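Local coordinates for protein type II restriction enzyme SfiI (PDB 2EZV) that cuts double-stranded DNA as a tetrameric type IIF restriction endonuclease, recognising the interrupted sequence 5'-GGCCNNNNNGGCC-3', at a contact of chain A with DNA, the interface of chains A and B and the interface of chains A and C. Coordinates in Å, arbitrary orientation; residue numbers count along the deposited sequence, not the author numbering. Chains: chain A/B/C, Type II restriction enzyme SfiI.

Contact 1: a contact of chain A with DNA. Residues chain A 125-127, 205-206. With nucleotides of chain D.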
loop_
_atom_site.group_PDB
_atom_site.type_symbol
_atom_site.label_atom_id
_atom_site.label_comp_id
_atom_site.label_asym_id
_atom_site.label_seq_id
_atom_site.Cartn_x
_atom_site.Cartn_y
_atom_site.Cartn_z
ATOM N N ASN A 125 -19.041 41.076 -12.137
ATOM C CA ASN A 125 -17.762 41.752 -11.949
ATOM C C ASN A 125 -18.001 43.082 -11.220
ATOM O O ASN A 125 -18.832 43.892 -11.642
ATOM C CB ASN A 125 -17.096 41.983 -13.305
ATOM C CG ASN A 125 -15.634 42.357 -13.177
ATOM O OD1 ASN A 125 -15.292 43.308 -12.479
ATOM N ND2 ASN A 125 -14.763 41.613 -13.858
ATOM N N THR A 126 -17.276 43.293 -10.123
ATOM C CA THR A 126 -17.424 44.498 -9.308
ATOM C C THR A 126 -17.068 45.822 -9.977
ATOM O O THR A 126 -17.630 46.855 -9.625
ATOM C CB THR A 126 -16.622 44.371 -7.989
ATOM O OG1 THR A 126 -17.318 43.491 -7.103
ATOM C CG2 THR A 126 -16.460 45.719 -7.304
ATOM N N SER A 127 -16.146 45.809 -10.932
ATOM C CA SER A 127 -15.777 47.053 -11.594
ATOM C C SER A 127 -16.509 47.211 -12.924
ATOM O O SER A 127 -16.901 48.313 -13.300
ATOM C CB SER A 127 -14.262 47.115 -11.819
ATOM O OG SER A 127 -13.865 46.272 -12.883
ATOM N N GLY A 205 -15.474 34.946 -8.024
ATOM C CA GLY A 205 -15.047 36.306 -8.280
ATOM C C GLY A 205 -14.083 36.357 -9.455
ATOM O O GLY A 205 -13.561 35.320 -9.879
ATOM N N ALA A 206 -13.827 37.555 -9.975
ATOM C CA ALA A 206 -12.938 37.706 -11.123
ATOM C C ALA A 206 -11.608 36.943 -11.011
ATOM O O ALA A 206 -10.991 36.883 -9.942
ATOM C CB ALA A 206 -12.678 39.188 -11.382
ATOM O "O5'" DT D 4 -12.398 41.811 -2.041
ATOM C "C5'" DT D 4 -12.734 41.178 -3.291
ATOM C "C4'" DT D 4 -13.087 42.119 -4.421
ATOM O "O4'" DT D 4 -12.087 43.162 -4.454
ATOM C "C3'" DT D 4 -13.028 41.456 -5.798
ATOM O "O3'" DT D 4 -13.945 42.077 -6.728
ATOM C "C2'" DT D 4 -11.571 41.641 -6.183
ATOM C "C1'" DT D 4 -11.232 42.999 -5.579
ATOM N N1 DT D 4 -9.833 43.146 -5.113
ATOM C C2 DT D 4 -9.054 44.152 -5.655
ATOM O O2 DT D 4 -9.458 44.925 -6.506
ATOM N N3 DT D 4 -7.773 44.219 -5.161
ATOM C C4 DT D 4 -7.205 43.399 -4.206
ATOM O O4 DT D 4 -6.038 43.580 -3.861
ATOM C C5 DT D 4 -8.075 42.366 -3.680
ATOM C C7 DT D 4 -7.547 41.429 -2.639
ATOM C C6 DT D 4 -9.328 42.294 -4.155
ATOM P P DG D 5 -14.325 41.336 -8.125
ATOM O OP1 DG D 5 -15.764 41.553 -8.413
ATOM O OP2 DG D 5 -13.791 39.949 -8.104
ATOM O "O5'" DG D 5 -13.516 42.172 -9.214
ATOM C "C5'" DG D 5 -12.250 42.700 -8.865
ATOM C "C4'" DG D 5 -11.653 43.541 -9.965
ATOM O "O4'" DG D 5 -10.346 43.888 -9.477
ATOM C "C3'" DG D 5 -11.411 42.878 -11.320
ATOM O "O3'" DG D 5 -11.346 43.919 -12.318
ATOM C "C2'" DG D 5 -10.068 42.199 -11.107
ATOM C "C1'" DG D 5 -9.347 43.146 -10.158
ATOM N N9 DG D 5 -8.531 42.513 -9.128
ATOM C C8 DG D 5 -8.826 41.389 -8.390
ATOM N N7 DG D 5 -7.922 41.120 -7.487
ATOM C C5 DG D 5 -6.964 42.114 -7.653
ATOM C C6 DG D 5 -5.740 42.351 -6.959
ATOM O O6 DG D 5 -5.243 41.714 -6.023
ATOM N N1 DG D 5 -5.081 43.470 -7.460
ATOM C C2 DG D 5 -5.535 44.262 -8.488
ATOM N N2 DG D 5 -4.759 45.303 -8.831
ATOM N N3 DG D 5 -6.669 44.051 -9.135
ATOM C C4 DG D 5 -7.324 42.972 -8.672
ATOM P P DG D 6 -11.248 43.555 -13.887
ATOM O OP1 DG D 6 -12.022 44.589 -14.615
ATOM O OP2 DG D 6 -11.572 42.123 -14.090
ATOM O "O5'" DG D 6 -9.713 43.795 -14.246
ATOM C "C5'" DG D 6 -8.767 44.009 -13.207
ATOM C "C4'" DG D 6 -7.347 43.916 -13.718
ATOM O "O4'" DG D 6 -6.554 43.343 -12.656
ATOM C "C3'" DG D 6 -7.154 42.966 -14.906
ATOM O "O3'" DG D 6 -5.845 43.250 -15.434
ATOM C "C2'" DG D 6 -6.993 41.622 -14.215
ATOM C "C1'" DG D 6 -6.140 42.049 -13.044
ATOM N N9 DG D 6 -6.028 41.204 -11.865
ATOM C C8 DG D 6 -6.824 40.156 -11.469
ATOM N N7 DG D 6 -6.387 39.568 -10.385
ATOM C C5 DG D 6 -5.247 40.286 -10.044
ATOM C C6 DG D 6 -4.332 40.121 -8.965
ATOM O O6 DG D 6 -4.343 39.273 -8.064
ATOM N N1 DG D 6 -3.322 41.078 -9.005
ATOM C C2 DG D 6 -3.203 42.063 -9.955
ATOM N N2 DG D 6 -2.168 42.902 -9.829
ATOM N N3 DG D 6 -4.040 42.220 -10.959
ATOM C C4 DG D 6 -5.028 41.306 -10.941
HETATM O O HOH W 1 -11.630 38.820 -7.843
#
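A phosphate clamp on the DNA backbone is formed here by the loop residues A:Asn125 to A:Ser127 and the short strand 204-206, which grip the phosphates of DG5 and DG6 in chain D. The DG5 phosphate is held through both non-bridging oxygens. DG5 OP1 accepts two bonds from A:Thr126, from its backbone N and from its hydroxyl OG1 at 2.8 Å. With OG1 beside the backbone N (chi1 -75°), both donors of this threonine converge on one oxygen. DG5 OP2 is met by the backbone N of A:Ala206 at 3.0 Å, and a water links the same oxygen to A:Ala206 O. The small methyl A:Ala206 CB lies against the DG5 phosphate and sugar, 3.9 Å from DG5 C3'. One phosphate further on, the amide ND2 of A:Asn125 gives DG6 OP2 a nearly straight bond (3.2 Å, 169° at H), with the oxygen in the amide plane. A:Asn125 OD1 accepts from A:Ser127 N at 3.1 Å, which fixes which way round the amide sits. A:Ser127 OG adds a hydrogen bond to DG6 OP1 at 3.0 Å. These contacts are to the sugar-phosphate backbone, so they probably position the DNA rather than distinguish its bases. The loop follows strand 121-124 and precedes strand 131-134, while strand 204-206 supplies the other jaw.

Contact 2: the interface of chains A and B. Residues chain A 31, 34, 38, 60; chain B 73-74.
B:Arg73 of one SfiI subunit reaches between A:Glu34 and A:Tyr60 of another, docking a loop against helices 10-41 and 49-62 in this two-fold interface of the tetrameric restriction enzyme. The charged contact is a salt bridge between B:Arg73 NH1 and A:Glu34 OE1, modelled at a short 2.5 Å. The guanidinium lies across the carboxylate, their planes 60° apart, and the N-H groups of NH1 are not aimed at either carboxylate oxygen, so the pair is probably held mainly by charge. A:Glu34 suits the place because its long chain, CG anti to the backbone N (chi1 175°) and extended beyond, carries the acid out from the helix. Hydrogen bonding steadies it from its own subunit: A:Tyr31 OH donates to A:Glu34 OE1 at 2.7 Å, from above the carboxylate plane. Across the interface, A:Tyr60 OH donates to the backbone carbonyl oxygen O of B:Phe74 at 2.9 Å, tilted 32° from the carbonyl plane. Apolar packing uses the arginine's aliphatic stem. B:Arg73 CB sits over one face of the A:Tyr60 ring, 3.8 Å from its centroid, and CD lies 3.6 Å from ring atom CG. Replacing A:Tyr60 by an alanine would probably leave the carbonyl of B:Phe74 without this donor and the arginine stem without its aromatic support, freeing the guanidinium to drift from A:Glu34. Alongside, the methyl CD1 of A:Ile38 lies 3.9 Å from B:Arg73 O.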
loop_
_atom_site.group_PDB
_atom_site.type_symbol
_atom_site.label_atom_id
_atom_site.label_comp_id
_atom_site.label_asym_id
_atom_site.label_seq_id
_atom_site.Cartn_x
_atom_site.Cartn_y
_atom_site.Cartn_z
ATOM N N TYR A 31 -0.212 15.547 9.840
ATOM C CA TYR A 31 1.016 15.754 9.081
ATOM C C TYR A 31 1.519 17.197 9.240
ATOM O O TYR A 31 2.561 17.559 8.686
ATOM C CB TYR A 31 0.759 15.490 7.593
ATOM C CG TYR A 31 2.011 15.463 6.739
ATOM C CD1 TYR A 31 2.948 14.438 6.879
ATOM C CD2 TYR A 31 2.269 16.465 5.797
ATOM C CE1 TYR A 31 4.118 14.405 6.102
ATOM C CE2 TYR A 31 3.437 16.442 5.016
ATOM C CZ TYR A 31 4.356 15.405 5.177
ATOM O OH TYR A 31 5.511 15.355 4.421
ATOM N N GLU A 34 5.290 17.914 10.353
ATOM C CA GLU A 34 6.282 17.697 9.311
ATOM C C GLU A 34 6.107 18.699 8.180
ATOM O O GLU A 34 7.087 19.132 7.572
ATOM C CB GLU A 34 6.201 16.262 8.766
ATOM C CG GLU A 34 7.132 16.009 7.574
ATOM C CD GLU A 34 7.197 14.544 7.147
ATOM O OE1 GLU A 34 7.458 14.293 5.947
ATOM O OE2 GLU A 34 6.998 13.652 8.006
ATOM N N ILE A 38 9.076 20.972 6.402
ATOM C CA ILE A 38 9.331 20.959 4.961
ATOM C C ILE A 38 9.071 22.313 4.322
ATOM O O ILE A 38 9.863 22.778 3.506
ATOM C CB ILE A 38 8.452 19.910 4.227
ATOM C CG1 ILE A 38 8.821 18.503 4.685
ATOM C CG2 ILE A 38 8.652 20.015 2.724
ATOM C CD1 ILE A 38 10.289 18.187 4.491
ATOM N N TYR A 60 2.009 13.779 0.545
ATOM C CA TYR A 60 2.502 12.959 1.648
ATOM C C TYR A 60 1.471 12.859 2.760
ATOM O O TYR A 60 1.304 11.811 3.379
ATOM C CB TYR A 60 3.800 13.550 2.195
ATOM C CG TYR A 60 4.941 13.548 1.203
ATOM C CD1 TYR A 60 5.867 14.596 1.173
ATOM C CD2 TYR A 60 5.125 12.488 0.322
ATOM C CE1 TYR A 60 6.938 14.581 0.294
ATOM C CE2 TYR A 60 6.201 12.463 -0.558
ATOM C CZ TYR A 60 7.103 13.508 -0.567
ATOM O OH TYR A 60 8.182 13.472 -1.427
ATOM N N ARG B 73 10.780 11.851 3.871
ATOM C CA ARG B 73 10.259 12.495 2.671
ATOM C C ARG B 73 10.834 13.897 2.538
ATOM O O ARG B 73 11.248 14.501 3.526
ATOM C CB ARG B 73 8.737 12.607 2.755
ATOM C CG ARG B 73 8.025 11.307 3.049
ATOM C CD ARG B 73 6.668 11.564 3.674
ATOM N NE ARG B 73 6.528 10.911 4.972
ATOM C CZ ARG B 73 7.352 11.109 5.994
ATOM N NH1 ARG B 73 8.373 11.940 5.859
ATOM N NH2 ARG B 73 7.159 10.492 7.151
ATOM N N PHE B 74 10.857 14.407 1.311
ATOM C CA PHE B 74 11.337 15.763 1.055
ATOM C C PHE B 74 10.600 16.339 -0.155
ATOM O O PHE B 74 10.118 15.594 -1.013
ATOM C CB PHE B 74 12.856 15.761 0.819
ATOM C CG PHE B 74 13.284 14.989 -0.399
ATOM C CD1 PHE B 74 13.260 15.582 -1.658
ATOM C CD2 PHE B 74 13.692 13.665 -0.291
ATOM C CE1 PHE B 74 13.634 14.870 -2.790
ATOM C CE2 PHE B 74 14.067 12.945 -1.417
ATOM C CZ PHE B 74 14.038 13.550 -2.673
#

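Contact 3: the interface of chains A and C. Residues chain A 26, 30, 267; chain C 3, 68, 70, 85, 92, 144.
A:Leu267, near the C-terminus, and A:Gln26, on helix 10-41, meet the indole of C:Trp85 and its neighbours. The branched end of A:Leu267 does the touching: its methyl CD2 packs 3.8 Å from C:Trp85 CZ2 and equally near C:Ile70 CG2, with C:Leu144 farther off. An aliphatic side chain suits this oily setting. A:Gln26 bends at chi2 (-87°), bringing its amide carbon CD over one face of the indole, toward the rim, while its CG lies 3.3 Å from C:Leu92 CD2. C:Ile70 CD1 lies against the opposite indole face. A:Gln26 OE1 comes within 3.1 Å of C:Gln3 NE2, yet the amide hydrogens are not aimed at it, making this a polar contact, not a hydrogen bond. C:Trp85 itself offers both a broad apolar face and a polar N-H: NE1 reaches a water at 2.9 Å, which also contacts A:Gln30 NE2. A second water joins that amide to C:Tyr68 OH, which is 3.2 Å from A:Gln30 NE2; both amide N-H groups turn to the waters, so no direct bond forms. A:Gln30 OE1, the amide oxygen, accepts from A:Leu267 N at 2.9 Å from above the carbonyl plane, tying the C-terminal segment to the helix. The patch thus joins two subunits of the tetramer through apolar packing and bridging water.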
loop_
_atom_site.group_PDB
_atom_site.type_symbol
_atom_site.label_atom_id
_atom_site.label_comp_id
_atom_site.label_asym_id
_atom_site.label_seq_id
_atom_site.Cartn_x
_atom_site.Cartn_y
_atom_site.Cartn_z
ATOM N N GLN A 26 -8.019 15.715 8.919
ATOM C CA GLN A 26 -7.291 14.952 9.921
ATOM C C GLN A 26 -5.904 14.633 9.395
ATOM O O GLN A 26 -4.926 14.688 10.139
ATOM C CB GLN A 26 -8.014 13.638 10.244
ATOM C CG GLN A 26 -8.924 13.730 11.446
ATOM C CD GLN A 26 -8.223 13.453 12.751
ATOM O OE1 GLN A 26 -8.800 13.620 13.812
ATOM N NE2 GLN A 26 -6.982 13.010 12.680
ATOM N N GLN A 30 -2.565 15.764 11.195
ATOM C CA GLN A 30 -1.581 14.824 11.704
ATOM C C GLN A 30 -0.226 14.950 11.027
ATOM O O GLN A 30 0.787 14.538 11.587
ATOM C CB GLN A 30 -2.130 13.394 11.619
ATOM C CG GLN A 30 -3.297 13.195 12.593
ATOM C CD GLN A 30 -3.835 11.770 12.653
ATOM O OE1 GLN A 30 -4.703 11.471 13.468
ATOM N NE2 GLN A 30 -3.327 10.889 11.791
ATOM N N LEU A 267 -3.687 12.003 16.113
ATOM C CA LEU A 267 -2.611 11.058 16.405
ATOM C C LEU A 267 -1.251 11.475 15.869
ATOM O O LEU A 267 -1.155 12.313 14.976
ATOM C CB LEU A 267 -2.984 9.683 15.847
ATOM C CG LEU A 267 -3.927 8.817 16.686
ATOM C CD1 LEU A 267 -4.919 9.680 17.446
ATOM C CD2 LEU A 267 -4.640 7.825 15.775
ATOM N N GLN C 3 -16.174 11.839 17.406
ATOM C CA GLN C 3 -14.943 11.060 17.323
ATOM C C GLN C 3 -15.118 9.876 18.278
ATOM O O GLN C 3 -14.593 8.791 18.045
ATOM C CB GLN C 3 -13.721 11.875 17.755
ATOM C CG GLN C 3 -13.226 12.910 16.751
ATOM C CD GLN C 3 -11.816 13.387 17.082
ATOM O OE1 GLN C 3 -11.554 13.857 18.190
ATOM N NE2 GLN C 3 -10.899 13.258 16.121
ATOM N N TYR C 68 -7.875 4.538 5.664
ATOM C CA TYR C 68 -6.995 5.385 6.471
ATOM C C TYR C 68 -6.455 4.673 7.713
ATOM O O TYR C 68 -7.039 4.765 8.791
ATOM C CB TYR C 68 -7.808 6.618 6.881
ATOM C CG TYR C 68 -7.052 7.773 7.493
ATOM C CD1 TYR C 68 -7.720 8.960 7.803
ATOM C CD2 TYR C 68 -5.677 7.699 7.748
ATOM C CE1 TYR C 68 -7.041 10.053 8.350
ATOM C CE2 TYR C 68 -4.984 8.786 8.296
ATOM C CZ TYR C 68 -5.674 9.962 8.592
ATOM O OH TYR C 68 -5.003 11.055 9.103
ATOM N N ILE C 70 -4.427 3.461 11.092
ATOM C CA ILE C 70 -3.999 4.077 12.335
ATOM C C ILE C 70 -2.765 3.279 12.738
ATOM O O ILE C 70 -2.732 2.046 12.584
ATOM C CB ILE C 70 -5.088 3.982 13.425
ATOM C CG1 ILE C 70 -6.148 5.059 13.167
ATOM C CG2 ILE C 70 -4.465 4.120 14.811
ATOM C CD1 ILE C 70 -7.281 5.091 14.175
ATOM N N TRP C 85 -9.198 4.527 10.580
ATOM C CA TRP C 85 -10.165 5.619 10.657
ATOM C C TRP C 85 -11.246 5.287 9.633
ATOM O O TRP C 85 -10.944 4.965 8.482
ATOM C CB TRP C 85 -9.545 6.966 10.260
ATOM C CG TRP C 85 -8.571 7.549 11.226
ATOM C CD1 TRP C 85 -7.220 7.599 11.093
ATOM C CD2 TRP C 85 -8.884 8.263 12.430
ATOM N NE1 TRP C 85 -6.665 8.311 12.132
ATOM C CE2 TRP C 85 -7.664 8.732 12.966
ATOM C CE3 TRP C 85 -10.080 8.559 13.104
ATOM C CZ2 TRP C 85 -7.600 9.485 14.146
ATOM C CZ3 TRP C 85 -10.017 9.311 14.280
ATOM C CH2 TRP C 85 -8.782 9.765 14.785
ATOM N N LEU C 92 -15.292 11.161 11.508
ATOM C CA LEU C 92 -14.203 10.271 11.117
ATOM C C LEU C 92 -13.943 9.391 12.341
ATOM O O LEU C 92 -13.218 9.769 13.270
ATOM C CB LEU C 92 -12.957 11.071 10.767
ATOM C CG LEU C 92 -11.748 10.230 10.380
ATOM C CD1 LEU C 92 -12.033 9.491 9.075
ATOM C CD2 LEU C 92 -10.527 11.149 10.238
ATOM N N LEU C 144 -6.852 4.539 22.182
ATOM C CA LEU C 144 -5.711 5.038 21.420
ATOM C C LEU C 144 -5.199 6.299 22.112
ATOM O O LEU C 144 -5.982 7.069 22.665
ATOM C CB LEU C 144 -6.136 5.377 19.984
ATOM C CG LEU C 144 -6.827 4.290 19.153
ATOM C CD1 LEU C 144 -7.219 4.858 17.793
ATOM C CD2 LEU C 144 -5.904 3.104 18.986
HETATM O O HOH W 2 -2.364 10.888 9.231
HETATM O O HOH W 3 -3.826 7.833 11.992
#

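Helix 10-41 ties the two subunit interfaces together: it supplies A:Gln26 and A:Gln30 to contact 3 and, immediately after, A:Tyr31, followed by A:Glu34 and A:Ile38, to contact 2. The centres of their C-alpha atoms are about 18 Å apart, so one long helix meets two different partner subunits. Contact 1 shares no element with either and lies about 37 Å from contact 2 and 41 Å from contact 3, again between C-alpha centres. At these sites, assembly and phosphate gripping lie apart, and any coupling between them would probably pass through the intervening fold.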